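PDB 2QC3: malonyl CoA-acyl carrier protein transacylase from Mycobacterium tuberculosis, which transfers the malonyl group from coenzyme A to holo-acyl carrier protein, supplying malonyl-[ACP] for fatty acid biosynthesis. Local coordinates for residues A134-D139 with K182-A187; H261-I266 with R281-V286; E268-G273 with R289-P294. All blocks are in the same frame, centred on the assembly; numbering follows the deposited sequence.

Overall arrangement
The three contacts come from two parts of a single acyltransferase chain. Contact 1 pairs strands 130-136 and 184-187 at one edge of the mixed sheet, in the small ferredoxin-like subdomain. Contacts 2 and 3 follow it in sequence and belong to the last beta-alpha-beta unit of the parallel sheet: strand 263-268, helix 275-282 and strand 288-290. Their segments alternate along the chain, their centres are about 17 Å apart, and they touch where Ile266 O meets Arg289 N. Contact 1 is centred about 27 Å from either. Contacts 2 and 3 thus close the edge of the parallel sheet in the large subdomain that carries the putative nucleophile Ser92, contact 3 lying nearer to it.

Contact 1. Residues A134-D139 with K182-A187; sequences AVLGGD and KARVRA
Strands 130-136 and 184-187 run antiparallel here, joined by four backbone hydrogen bonds in two reciprocal pairs. Ala134 N gives its hydrogen to Arg186 O at 2.7 Å, and Arg186 N answers to Ala134 O at 2.9 Å. Two residues on, Leu136 N reaches Arg184 O at 2.8 Å and Arg184 N reaches Leu136 O at 2.7 Å. Three of these donors lie in the plane of the carbonyl they meet. Ala134 N instead sits 30° above its plane, and its N-H is bent to 141°, so this bond is the least regular of the four. Between the pairs, at non-hydrogen-bonded Val135 and Val185, Val135 CA approaches Arg184 O at 3.1 Å in a CA-H...O contact, giving that carbonyl a second, weaker partner.

The side chains of Ala134, Leu136, Arg184 and Arg186 share one face. The guanidinium of Arg184 folds back by a bend at chi3 (43°), so that Leu136 CB lies over one of its faces while Leu136 CD1 touches Arg184 NH2 at 3.2 Å. Ala134, being small, accepts the aliphatic Arg186 CG against its CB at 3.3 Å. Such long, charged-tipped chains suit an exposed edge strand. Gly137 and Gly138, just after strand 130-136, have positive phi, and at Gly138 a side chain would run into Ala183 CB.

On the other face, branched Val135 and Val185 pack on Leu175 of helix 169-177, and Val135 and Ala183 meet Val143 of helix 140-149. Strand 184-187 thus forms the edge of this ferredoxin-like sheet; strand 130-136, on its other edge, bonds through the Val135 backbone to Ile163 of strand 162-166.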
ATOM      1  N   ALA A 134       1.484  -0.936  16.049  1.00 21.63           N
ATOM      2  CA  ALA A 134       2.498   0.038  15.721  1.00 21.08           C
ATOM      3  C   ALA A 134       3.338   0.207  16.979  1.00 21.07           C
ATOM      4  O   ALA A 134       2.827   0.102  18.099  1.00 21.26           O
ATOM      5  CB  ALA A 134       1.844   1.371  15.332  1.00 21.16           C
ATOM      6  N   VAL A 135       4.632   0.420  16.794  1.00 21.58           N
ATOM      7  CA  VAL A 135       5.531   0.649  17.915  1.00 22.15           C
ATOM      8  C   VAL A 135       6.305   1.900  17.525  1.00 23.42           C
ATOM      9  O   VAL A 135       7.118   1.875  16.601  1.00 22.22           O
ATOM     10  CB  VAL A 135       6.519  -0.514  18.128  1.00 22.71           C
ATOM     11  CG1 VAL A 135       7.424  -0.205  19.316  1.00 21.78           C
ATOM     12  CG2 VAL A 135       5.752  -1.821  18.371  1.00 22.98           C
ATOM     13  N   LEU A 136       6.030   2.998  18.215  1.00 23.38           N
ATOM     14  CA  LEU A 136       6.695   4.255  17.913  1.00 24.93           C
ATOM     15  C   LEU A 136       7.687   4.656  18.994  1.00 24.54           C
ATOM     16  O   LEU A 136       7.403   4.543  20.187  1.00 23.01           O
ATOM     17  CB  LEU A 136       5.657   5.361  17.722  1.00 28.16           C
ATOM     18  CG  LEU A 136       4.657   5.142  16.585  1.00 31.13           C
ATOM     19  CD1 LEU A 136       3.830   6.411  16.372  1.00 33.24           C
ATOM     20  CD2 LEU A 136       5.410   4.785  15.309  1.00 34.86           C
ATOM     21  N   GLY A 137       8.855   5.123  18.564  1.00 24.61           N
ATOM     22  CA  GLY A 137       9.875   5.540  19.507  1.00 27.20           C
ATOM     23  C   GLY A 137      10.621   4.374  20.132  1.00 28.94           C
ATOM     24  O   GLY A 137      10.584   3.247  19.621  1.00 28.21           O
ATOM     25  N   GLY A 138      11.288   4.647  21.249  1.00 26.95           N
ATOM     26  CA  GLY A 138      12.050   3.621  21.932  1.00 28.60           C
ATOM     27  C   GLY A 138      13.390   3.433  21.252  1.00 29.10           C
ATOM     28  O   GLY A 138      13.615   3.964  20.163  1.00 29.55           O
ATOM     29  N   ASP A 139      14.289   2.697  21.893  1.00 29.02           N
ATOM     30  CA  ASP A 139      15.599   2.441  21.317  1.00 29.87           C
ATOM     31  C   ASP A 139      15.398   1.355  20.266  1.00 30.02           C
ATOM     32  O   ASP A 139      14.963   0.247  20.584  1.00 27.97           O
ATOM     33  CB  ASP A 139      16.575   1.969  22.392  1.00 31.77           C
ATOM     34  CG  ASP A 139      17.955   1.699  21.839  1.00 35.14           C
ATOM     35  OD1 ASP A 139      18.165   0.614  21.256  1.00 34.99           O
ATOM     36  OD2 ASP A 139      18.828   2.581  21.974  1.00 36.96           O
ATOM     37  N   LYS A 182      10.400   4.081  26.526  1.00 32.83           N
ATOM     38  CA  LYS A 182      10.083   5.153  25.586  1.00 34.07           C
ATOM     39  C   LYS A 182       9.280   4.768  24.348  1.00 33.68           C
ATOM     40  O   LYS A 182       8.841   5.643  23.596  1.00 34.00           O
ATOM     41  CB  LYS A 182      11.369   5.853  25.143  1.00 36.73           C
ATOM     42  CG  LYS A 182      12.009   6.744  26.202  1.00 41.36           C
ATOM     43  CD  LYS A 182      13.276   7.402  25.658  1.00 43.55           C
ATOM     44  CE  LYS A 182      13.738   8.573  26.522  1.00 44.64           C
ATOM     45  NZ  LYS A 182      14.102   8.180  27.912  1.00 45.09           N
ATOM     46  N   ALA A 183       9.089   3.470  24.130  1.00 31.46           N
ATOM     47  CA  ALA A 183       8.339   3.002  22.967  1.00 30.61           C
ATOM     48  C   ALA A 183       6.840   2.951  23.239  1.00 29.79           C
ATOM     49  O   ALA A 183       6.399   2.443  24.266  1.00 29.56           O
ATOM     50  CB  ALA A 183       8.841   1.621  22.541  1.00 28.14           C
ATOM     51  N   ARG A 184       6.065   3.486  22.305  1.00 30.09           N
ATOM     52  CA  ARG A 184       4.613   3.497  22.408  1.00 30.65           C
ATOM     53  C   ARG A 184       4.093   2.351  21.555  1.00 28.74           C
ATOM     54  O   ARG A 184       4.462   2.224  20.395  1.00 29.22           O
ATOM     55  CB  ARG A 184       4.045   4.813  21.871  1.00 31.88           C
ATOM     56  CG  ARG A 184       4.160   5.996  22.806  1.00 39.98           C
ATOM     57  CD  ARG A 184       4.191   7.288  22.006  1.00 45.02           C
ATOM     58  NE  ARG A 184       3.204   7.293  20.932  1.00 48.23           N
ATOM     59  CZ  ARG A 184       3.364   7.923  19.771  1.00 51.54           C
ATOM     60  NH1 ARG A 184       4.478   8.605  19.528  1.00 52.09           N
ATOM     61  NH2 ARG A 184       2.412   7.870  18.850  1.00 52.81           N
ATOM     62  N   VAL A 185       3.236   1.524  22.134  1.00 26.41           N
ATOM     63  CA  VAL A 185       2.674   0.396  21.420  1.00 26.41           C
ATOM     64  C   VAL A 185       1.185   0.606  21.233  1.00 27.34           C
ATOM     65  O   VAL A 185       0.455   0.803  22.203  1.00 27.47           O
ATOM     66  CB  VAL A 185       2.895  -0.916  22.192  1.00 24.75           C
ATOM     67  CG1 VAL A 185       2.242  -2.079  21.440  1.00 26.36           C
ATOM     68  CG2 VAL A 185       4.391  -1.162  22.371  1.00 22.58           C
ATOM     69  N   ARG A 186       0.739   0.572  19.984  1.00 28.62           N
ATOM     70  CA  ARG A 186      -0.672   0.749  19.680  1.00 30.08           C
ATOM     71  C   ARG A 186      -1.173  -0.336  18.737  1.00 28.67           C
ATOM     72  O   ARG A 186      -0.728  -0.431  17.591  1.00 27.44           O
ATOM     73  CB  ARG A 186      -0.921   2.121  19.045  1.00 33.32           C
ATOM     74  CG  ARG A 186      -0.228   2.321  17.709  1.00 39.76           C
ATOM     75  CD  ARG A 186      -0.665   3.627  17.051  1.00 44.41           C
ATOM     76  NE  ARG A 186      -2.102   3.643  16.793  1.00 46.82           N
ATOM     77  CZ  ARG A 186      -2.644   3.678  15.579  1.00 47.60           C
ATOM     78  NH1 ARG A 186      -1.868   3.708  14.503  1.00 46.85           N
ATOM     79  NH2 ARG A 186      -3.964   3.666  15.441  1.00 47.88           N
ATOM     80  N   ALA A 187      -2.102  -1.150  19.227  1.00 27.23           N
ATOM     81  CA  ALA A 187      -2.681  -2.219  18.428  1.00 28.18           C
ATOM     82  C   ALA A 187      -3.417  -1.578  17.268  1.00 29.41           C
ATOM     83  O   ALA A 187      -4.134  -0.597  17.456  1.00 29.47           O
ATOM     84  CB  ALA A 187      -3.647  -3.033  19.270  1.00 27.70           C
TER

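Contact 2. Residues H261-I266 with R281-V286; sequences HTVTAI and RELRGV
A beta-alpha-beta crossover supplies both halves of this contact: strand 263-268 opens the unit, and 281-286 carries the end of helix 275-282 into the turn that leads to strand 288-290. The two segments meet through apolar side chains rather than backbone pairing.

Leu283 and Val286 make the tightly packed part. Leu283 CG stands anti to the carbonyl carbon (chi1 -52°), and both methyls reach Val263 CG1. Leu283 CD2 meets Val263 CG1 at 3.3 Å, and Leu283 CD1 meets Ile266 CD1, also at 3.3 Å; both distances are shorter than usual for carbon atoms. Val263 CG1 is set between its backbone N and carbonyl carbon (chi1 51°). The Leu283 side chain crosses those of Val263 and Ile266 at about right angles. Val286 CG1 lies against the Thr264-Ala265 peptide, 3.4 Å from Ala265 N, flanked by Ile266 CG1 at 3.8 Å. Leu283 also touches Leu258 of helix 251-260, while Val263 and Ile266 touch Ala4 of strand 2-7, so branched aliphatic residues suit this buried corner.

Toward solvent the packing loosens. The CB of Thr264 points away from the turn, and its OG1 hydrogen-bonds to Met2 O. The turn itself, Leu283 to Val286, is type II, closed by Val286 N to Leu283 O at 3.3 Å. Gly285 fits its third position, where phi is positive and a side chain would jam against the preceding carbonyl. On the solvent side, beyond the contact itself, the extended Arg284 lies back along its own segment, its NE donating to Arg281 O at 3.2 Å.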
ATOM      1  N   HIS A 261      18.075   8.709  -5.877  1.00 47.75           N
ATOM      2  CA  HIS A 261      17.705   9.351  -7.129  1.00 47.53           C
ATOM      3  C   HIS A 261      17.547  10.847  -6.903  1.00 48.81           C
ATOM      4  O   HIS A 261      17.656  11.329  -5.773  1.00 49.85           O
ATOM      5  CB  HIS A 261      16.393   8.770  -7.652  1.00 46.46           C
ATOM      6  CG  HIS A 261      16.484   7.331  -8.048  1.00 44.96           C
ATOM      7  ND1 HIS A 261      16.945   6.352  -7.194  1.00 45.61           N
ATOM      8  CD2 HIS A 261      16.185   6.703  -9.211  1.00 42.64           C
ATOM      9  CE1 HIS A 261      16.927   5.185  -7.812  1.00 42.69           C
ATOM     10  NE2 HIS A 261      16.469   5.372  -9.038  1.00 42.34           N
ATOM     11  N   THR A 262      17.290  11.585  -7.976  1.00 50.43           N
ATOM     12  CA  THR A 262      17.117  13.026  -7.868  1.00 51.15           C
ATOM     13  C   THR A 262      15.636  13.361  -7.778  1.00 50.31           C
ATOM     14  O   THR A 262      15.097  14.085  -8.618  1.00 51.33           O
ATOM     15  CB  THR A 262      17.734  13.756  -9.081  1.00 52.65           C
ATOM     16  OG1 THR A 262      19.089  13.324  -9.252  1.00 55.23           O
ATOM     17  CG2 THR A 262      17.722  15.266  -8.862  1.00 52.50           C
ATOM     18  N   VAL A 263      14.975  12.813  -6.765  1.00 49.21           N
ATOM     19  CA  VAL A 263      13.557  13.077  -6.571  1.00 46.98           C
ATOM     20  C   VAL A 263      13.402  14.557  -6.250  1.00 45.11           C
ATOM     21  O   VAL A 263      13.911  15.041  -5.239  1.00 45.66           O
ATOM     22  CB  VAL A 263      12.974  12.234  -5.420  1.00 46.38           C
ATOM     23  CG1 VAL A 263      13.834  12.388  -4.178  1.00 48.54           C
ATOM     24  CG2 VAL A 263      11.542  12.669  -5.130  1.00 46.29           C
ATOM     25  N   THR A 264      12.699  15.275  -7.116  1.00 42.91           N
ATOM     26  CA  THR A 264      12.506  16.704  -6.930  1.00 41.87           C
ATOM     27  C   THR A 264      11.110  17.066  -6.445  1.00 40.24           C
ATOM     28  O   THR A 264      10.825  18.231  -6.168  1.00 41.26           O
ATOM     29  CB  THR A 264      12.794  17.455  -8.238  1.00 42.89           C
ATOM     30  OG1 THR A 264      11.791  17.130  -9.212  1.00 42.48           O
ATOM     31  CG2 THR A 264      14.164  17.055  -8.770  1.00 41.98           C
ATOM     32  N   ALA A 265      10.241  16.069  -6.340  1.00 36.94           N
ATOM     33  CA  ALA A 265       8.884  16.304  -5.880  1.00 35.05           C
ATOM     34  C   ALA A 265       8.232  14.985  -5.486  1.00 34.31           C
ATOM     35  O   ALA A 265       8.520  13.940  -6.070  1.00 35.51           O
ATOM     36  CB  ALA A 265       8.076  16.990  -6.969  1.00 33.75           C
ATOM     37  N   ILE A 266       7.358  15.037  -4.489  1.00 34.09           N
ATOM     38  CA  ILE A 266       6.670  13.841  -4.020  1.00 32.66           C
ATOM     39  C   ILE A 266       5.167  13.972  -4.202  1.00 31.64           C
ATOM     40  O   ILE A 266       4.567  14.960  -3.780  1.00 29.68           O
ATOM     41  CB  ILE A 266       6.911  13.587  -2.518  1.00 33.35           C
ATOM     42  CG1 ILE A 266       8.409  13.510  -2.217  1.00 33.92           C
ATOM     43  CG2 ILE A 266       6.181  12.317  -2.093  1.00 33.06           C
ATOM     44  CD1 ILE A 266       9.131  12.429  -2.958  1.00 38.32           C
ATOM     45  N   ARG A 281      10.921  13.182   5.447  1.00 38.60           N
ATOM     46  CA  ARG A 281      12.010  13.057   6.401  1.00 40.57           C
ATOM     47  C   ARG A 281      13.369  12.734   5.788  1.00 41.77           C
ATOM     48  O   ARG A 281      14.396  13.212   6.268  1.00 40.92           O
ATOM     49  CB  ARG A 281      11.654  12.019   7.471  1.00 41.04           C
ATOM     50  CG  ARG A 281      12.547  12.090   8.699  1.00 43.26           C
ATOM     51  CD  ARG A 281      12.132  11.115   9.803  1.00 44.88           C
ATOM     52  NE  ARG A 281      10.882  11.481  10.469  1.00 45.01           N
ATOM     53  CZ  ARG A 281       9.669  11.133  10.047  1.00 47.27           C
ATOM     54  NH1 ARG A 281       9.523  10.402   8.949  1.00 47.88           N
ATOM     55  NH2 ARG A 281       8.596  11.511  10.728  1.00 46.70           N
ATOM     56  N   GLU A 282      13.383  11.933   4.727  1.00 43.48           N
ATOM     57  CA  GLU A 282      14.642  11.566   4.091  1.00 44.41           C
ATOM     58  C   GLU A 282      14.934  12.456   2.889  1.00 43.99           C
ATOM     59  O   GLU A 282      16.094  12.699   2.553  1.00 44.20           O
ATOM     60  CB  GLU A 282      14.613  10.098   3.652  1.00 46.64           C
ATOM     61  CG  GLU A 282      14.048   9.139   4.696  1.00 51.11           C
ATOM     62  CD  GLU A 282      14.721   9.252   6.048  1.00 54.40           C
ATOM     63  OE1 GLU A 282      14.183   8.687   7.025  1.00 55.05           O
ATOM     64  OE2 GLU A 282      15.787   9.898   6.138  1.00 57.21           O
ATOM     65  N   LEU A 283      13.878  12.937   2.243  1.00 42.86           N
ATOM     66  CA  LEU A 283      14.025  13.802   1.079  1.00 42.86           C
ATOM     67  C   LEU A 283      13.717  15.231   1.502  1.00 43.59           C
ATOM     68  O   LEU A 283      12.731  15.813   1.064  1.00 43.30           O
ATOM     69  CB  LEU A 283      13.051  13.373  -0.021  1.00 40.93           C
ATOM     70  CG  LEU A 283      13.089  11.897  -0.423  1.00 41.78           C
ATOM     71  CD1 LEU A 283      11.992  11.622  -1.429  1.00 41.30           C
ATOM     72  CD2 LEU A 283      14.446  11.545  -0.999  1.00 39.78           C
ATOM     73  N   ARG A 284      14.564  15.788   2.360  1.00 44.48           N
ATOM     74  CA  ARG A 284      14.365  17.145   2.856  1.00 45.74           C
ATOM     75  C   ARG A 284      14.540  18.200   1.773  1.00 43.48           C
ATOM     76  O   ARG A 284      15.458  18.125   0.962  1.00 42.93           O
ATOM     77  CB  ARG A 284      15.328  17.422   4.012  1.00 48.48           C
ATOM     78  CG  ARG A 284      15.124  16.502   5.199  1.00 52.32           C
ATOM     79  CD  ARG A 284      16.168  16.737   6.277  1.00 55.63           C
ATOM     80  NE  ARG A 284      16.051  15.755   7.351  1.00 58.87           N
ATOM     81  CZ  ARG A 284      16.924  15.617   8.345  1.00 60.76           C
ATOM     82  NH1 ARG A 284      17.992  16.402   8.410  1.00 60.82           N
ATOM     83  NH2 ARG A 284      16.728  14.690   9.275  1.00 61.45           N
ATOM     84  N   GLY A 285      13.649  19.184   1.768  1.00 43.12           N
ATOM     85  CA  GLY A 285      13.722  20.241   0.778  1.00 43.06           C
ATOM     86  C   GLY A 285      12.913  19.894  -0.453  1.00 43.27           C
ATOM     87  O   GLY A 285      12.825  20.686  -1.394  1.00 43.47           O
ATOM     88  N   VAL A 286      12.315  18.706  -0.442  1.00 42.02           N
ATOM     89  CA  VAL A 286      11.502  18.248  -1.560  1.00 40.66           C
ATOM     90  C   VAL A 286      10.024  18.481  -1.273  1.00 39.87           C
ATOM     91  O   VAL A 286       9.483  17.968  -0.299  1.00 39.65           O
ATOM     92  CB  VAL A 286      11.716  16.738  -1.828  1.00 40.68           C
ATOM     93  CG1 VAL A 286      10.919  16.305  -3.056  1.00 37.77           C
ATOM     94  CG2 VAL A 286      13.198  16.447  -2.013  1.00 39.28           C
TER

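Contact 3. Residues E268-G273 with R289-P294; sequences EFPPAG and RAVKSP
This contact marks the end of the parallel pairing between strands 263-268 and 288-290, at the edge of the central sheet of the acyltransferase domain. Two nearly straight hydrogen bonds hold it. Glu268 N donates to Arg289 O at 2.9 Å, and Val291 N donates to Glu268 O at 2.9 Å; both donors approach almost along the C=O axis. A third rung would involve residue 270, but Pro270 N has no hydrogen to give and lies 3.3 Å from Val291 O, so the ladder stops.

The proline ring occupies that place instead. Val291 O lies over the ring, close to both Pro270 CD and Pro270 CB at 3.0 Å. Val291 CG1, anti to its own backbone N (chi1 180°), meets Pro270 CD at 3.6 Å, while Val291 CG2 lies near Glu268 O. A branched valine suits this buried spot, where Trp21 covers both it and Pro270. Ahead of Pro271 the peptide is cis, turning the chain so that Ala272 CB comes back to 4.2 Å from Ala290 CB; small residues suit this close approach.

Glu268 closes the loop from within. Its CG stands anti to the backbone N (chi1 166°), and the extended chain brings Glu268 OE2 to Gly273 N at 2.9 Å, from above the carboxylate plane. Ser276 OG hydrogen-bonds to OE1, and Leu275 N adds a weak bond to OE2.

Gathered at the start of helix 275-282, these donors probably favour the ionised carboxylate, whose negative charge would complement the helix dipole. Three donors thus meet the buried carboxylate, which should restrict its rotation, with its side chain about 11 Å from that of the putative nucleophile Ser92.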
ATOM      1  N   GLU A 268       1.662  11.862  -3.431  1.00 26.95           N
ATOM      2  CA  GLU A 268       1.041  10.711  -2.802  1.00 28.60           C
ATOM      3  C   GLU A 268      -0.381  10.661  -3.309  1.00 29.68           C
ATOM      4  O   GLU A 268      -1.109  11.658  -3.260  1.00 30.63           O
ATOM      5  CB  GLU A 268       1.059  10.823  -1.271  1.00 29.38           C
ATOM      6  CG  GLU A 268       0.138   9.819  -0.564  1.00 31.26           C
ATOM      7  CD  GLU A 268       0.432   9.656   0.924  1.00 32.17           C
ATOM      8  OE1 GLU A 268       0.909  10.615   1.563  1.00 31.77           O
ATOM      9  OE2 GLU A 268       0.174   8.561   1.460  1.00 32.30           O
ATOM     10  N   PHE A 269      -0.760   9.499  -3.821  1.00 28.50           N
ATOM     11  CA  PHE A 269      -2.095   9.299  -4.358  1.00 28.90           C
ATOM     12  C   PHE A 269      -3.097   8.991  -3.251  1.00 29.51           C
ATOM     13  O   PHE A 269      -2.714   8.604  -2.147  1.00 29.05           O
ATOM     14  CB  PHE A 269      -2.077   8.153  -5.369  1.00 25.71           C
ATOM     15  CG  PHE A 269      -1.431   8.505  -6.669  1.00 28.10           C
ATOM     16  CD1 PHE A 269      -0.066   8.737  -6.743  1.00 26.97           C
ATOM     17  CD2 PHE A 269      -2.194   8.621  -7.827  1.00 28.73           C
ATOM     18  CE1 PHE A 269       0.531   9.081  -7.943  1.00 28.51           C
ATOM     19  CE2 PHE A 269      -1.602   8.965  -9.035  1.00 29.84           C
ATOM     20  CZ  PHE A 269      -0.239   9.194  -9.093  1.00 29.27           C
ATOM     21  N   PRO A 270      -4.395   9.195  -3.523  1.00 31.33           N
ATOM     22  CA  PRO A 270      -5.431   8.917  -2.523  1.00 32.43           C
ATOM     23  C   PRO A 270      -5.709   7.419  -2.392  1.00 33.92           C
ATOM     24  O   PRO A 270      -5.416   6.644  -3.296  1.00 34.57           O
ATOM     25  CB  PRO A 270      -6.643   9.681  -3.060  1.00 31.68           C
ATOM     26  CG  PRO A 270      -6.436   9.636  -4.533  1.00 31.74           C
ATOM     27  CD  PRO A 270      -4.960   9.956  -4.652  1.00 30.21           C
ATOM     28  N   PRO A 271      -6.248   6.991  -1.242  1.00 35.21           N
ATOM     29  CA  PRO A 271      -6.572   7.876  -0.121  1.00 35.54           C
ATOM     30  C   PRO A 271      -5.289   8.275   0.604  1.00 36.05           C
ATOM     31  O   PRO A 271      -4.706   7.478   1.333  1.00 35.44           O
ATOM     32  CB  PRO A 271      -7.493   7.016   0.738  1.00 36.24           C
ATOM     33  CG  PRO A 271      -6.969   5.626   0.496  1.00 34.35           C
ATOM     34  CD  PRO A 271      -6.738   5.622  -0.993  1.00 34.48           C
ATOM     35  N   ALA A 272      -4.848   9.509   0.378  1.00 38.43           N
ATOM     36  CA  ALA A 272      -3.632  10.032   0.990  1.00 39.03           C
ATOM     37  C   ALA A 272      -3.496   9.584   2.439  1.00 39.95           C
ATOM     38  O   ALA A 272      -4.448   9.662   3.218  1.00 41.12           O
ATOM     39  CB  ALA A 272      -3.626  11.551   0.913  1.00 40.31           C
ATOM     40  N   GLY A 273      -2.305   9.115   2.792  1.00 38.67           N
ATOM     41  CA  GLY A 273      -2.062   8.659   4.146  1.00 36.85           C
ATOM     42  C   GLY A 273      -0.916   9.386   4.825  1.00 34.30           C
ATOM     43  O   GLY A 273      -0.993  10.584   5.081  1.00 34.09           O
ATOM     44  N   ARG A 289       2.942  16.598  -2.407  1.00 45.46           N
ATOM     45  CA  ARG A 289       1.560  16.911  -2.728  1.00 46.53           C
ATOM     46  C   ARG A 289       0.670  15.730  -2.365  1.00 46.64           C
ATOM     47  O   ARG A 289       0.881  14.611  -2.836  1.00 46.48           O
ATOM     48  CB  ARG A 289       1.421  17.228  -4.219  1.00 49.17           C
ATOM     49  CG  ARG A 289       2.036  18.557  -4.640  1.00 53.08           C
ATOM     50  CD  ARG A 289       1.279  19.737  -4.038  1.00 56.26           C
ATOM     51  NE  ARG A 289       1.818  21.020  -4.485  1.00 59.40           N
ATOM     52  CZ  ARG A 289       1.344  22.206  -4.113  1.00 61.87           C
ATOM     53  NH1 ARG A 289       0.313  22.284  -3.280  1.00 62.98           N
ATOM     54  NH2 ARG A 289       1.903  23.318  -4.573  1.00 63.49           N
ATOM     55  N   ALA A 290      -0.316  15.991  -1.515  1.00 45.89           N
ATOM     56  CA  ALA A 290      -1.255  14.971  -1.077  1.00 46.53           C
ATOM     57  C   ALA A 290      -2.511  15.057  -1.928  1.00 47.65           C
ATOM     58  O   ALA A 290      -3.312  15.978  -1.766  1.00 47.82           O
ATOM     59  CB  ALA A 290      -1.607  15.182   0.391  1.00 46.00           C
ATOM     60  N   VAL A 291      -2.683  14.105  -2.838  1.00 48.12           N
ATOM     61  CA  VAL A 291      -3.848  14.106  -3.707  1.00 49.09           C
ATOM     62  C   VAL A 291      -5.073  13.517  -3.023  1.00 50.91           C
ATOM     63  O   VAL A 291      -5.162  12.310  -2.806  1.00 51.10           O
ATOM     64  CB  VAL A 291      -3.580  13.323  -5.005  1.00 48.85           C
ATOM     65  CG1 VAL A 291      -4.821  13.338  -5.891  1.00 48.20           C
ATOM     66  CG2 VAL A 291      -2.398  13.928  -5.736  1.00 46.97           C
ATOM     67  N   LYS A 292      -6.019  14.379  -2.679  1.00 52.99           N
ATOM     68  CA  LYS A 292      -7.243  13.935  -2.034  1.00 55.79           C
ATOM     69  C   LYS A 292      -8.458  14.433  -2.797  1.00 56.88           C
ATOM     70  O   LYS A 292      -9.590  14.128  -2.433  1.00 57.63           O
ATOM     71  CB  LYS A 292      -7.285  14.417  -0.582  1.00 56.46           C
ATOM     72  CG  LYS A 292      -6.584  15.743  -0.335  1.00 57.21           C
ATOM     73  CD  LYS A 292      -7.239  16.883  -1.088  1.00 57.69           C
ATOM     74  CE  LYS A 292      -6.564  18.203  -0.762  1.00 58.13           C
ATOM     75  NZ  LYS A 292      -7.260  19.356  -1.398  1.00 58.20           N
ATOM     76  N   SER A 293      -8.215  15.198  -3.858  1.00 57.81           N
ATOM     77  CA  SER A 293      -9.291  15.724  -4.686  1.00 58.99           C
ATOM     78  C   SER A 293      -8.822  16.050  -6.098  1.00 59.72           C
ATOM     79  O   SER A 293      -7.678  16.451  -6.307  1.00 59.25           O
ATOM     80  CB  SER A 293      -9.915  16.971  -4.039  1.00 59.46           C
ATOM     81  OG  SER A 293      -8.997  18.051  -3.974  1.00 59.47           O
ATOM     82  N   PRO A 294      -9.706  15.869  -7.093  1.00 60.85           N
ATOM     83  CA  PRO A 294      -9.371  16.151  -8.491  1.00 62.01           C
ATOM     84  C   PRO A 294      -8.820  17.561  -8.668  1.00 63.18           C
ATOM     85  O   PRO A 294      -8.083  17.835  -9.613  1.00 63.25           O
ATOM     86  CB  PRO A 294     -10.705  15.961  -9.204  1.00 61.82           C
ATOM     87  CG  PRO A 294     -11.358  14.902  -8.392  1.00 61.21           C
ATOM     88  CD  PRO A 294     -11.077  15.346  -6.984  1.00 60.79           C
TER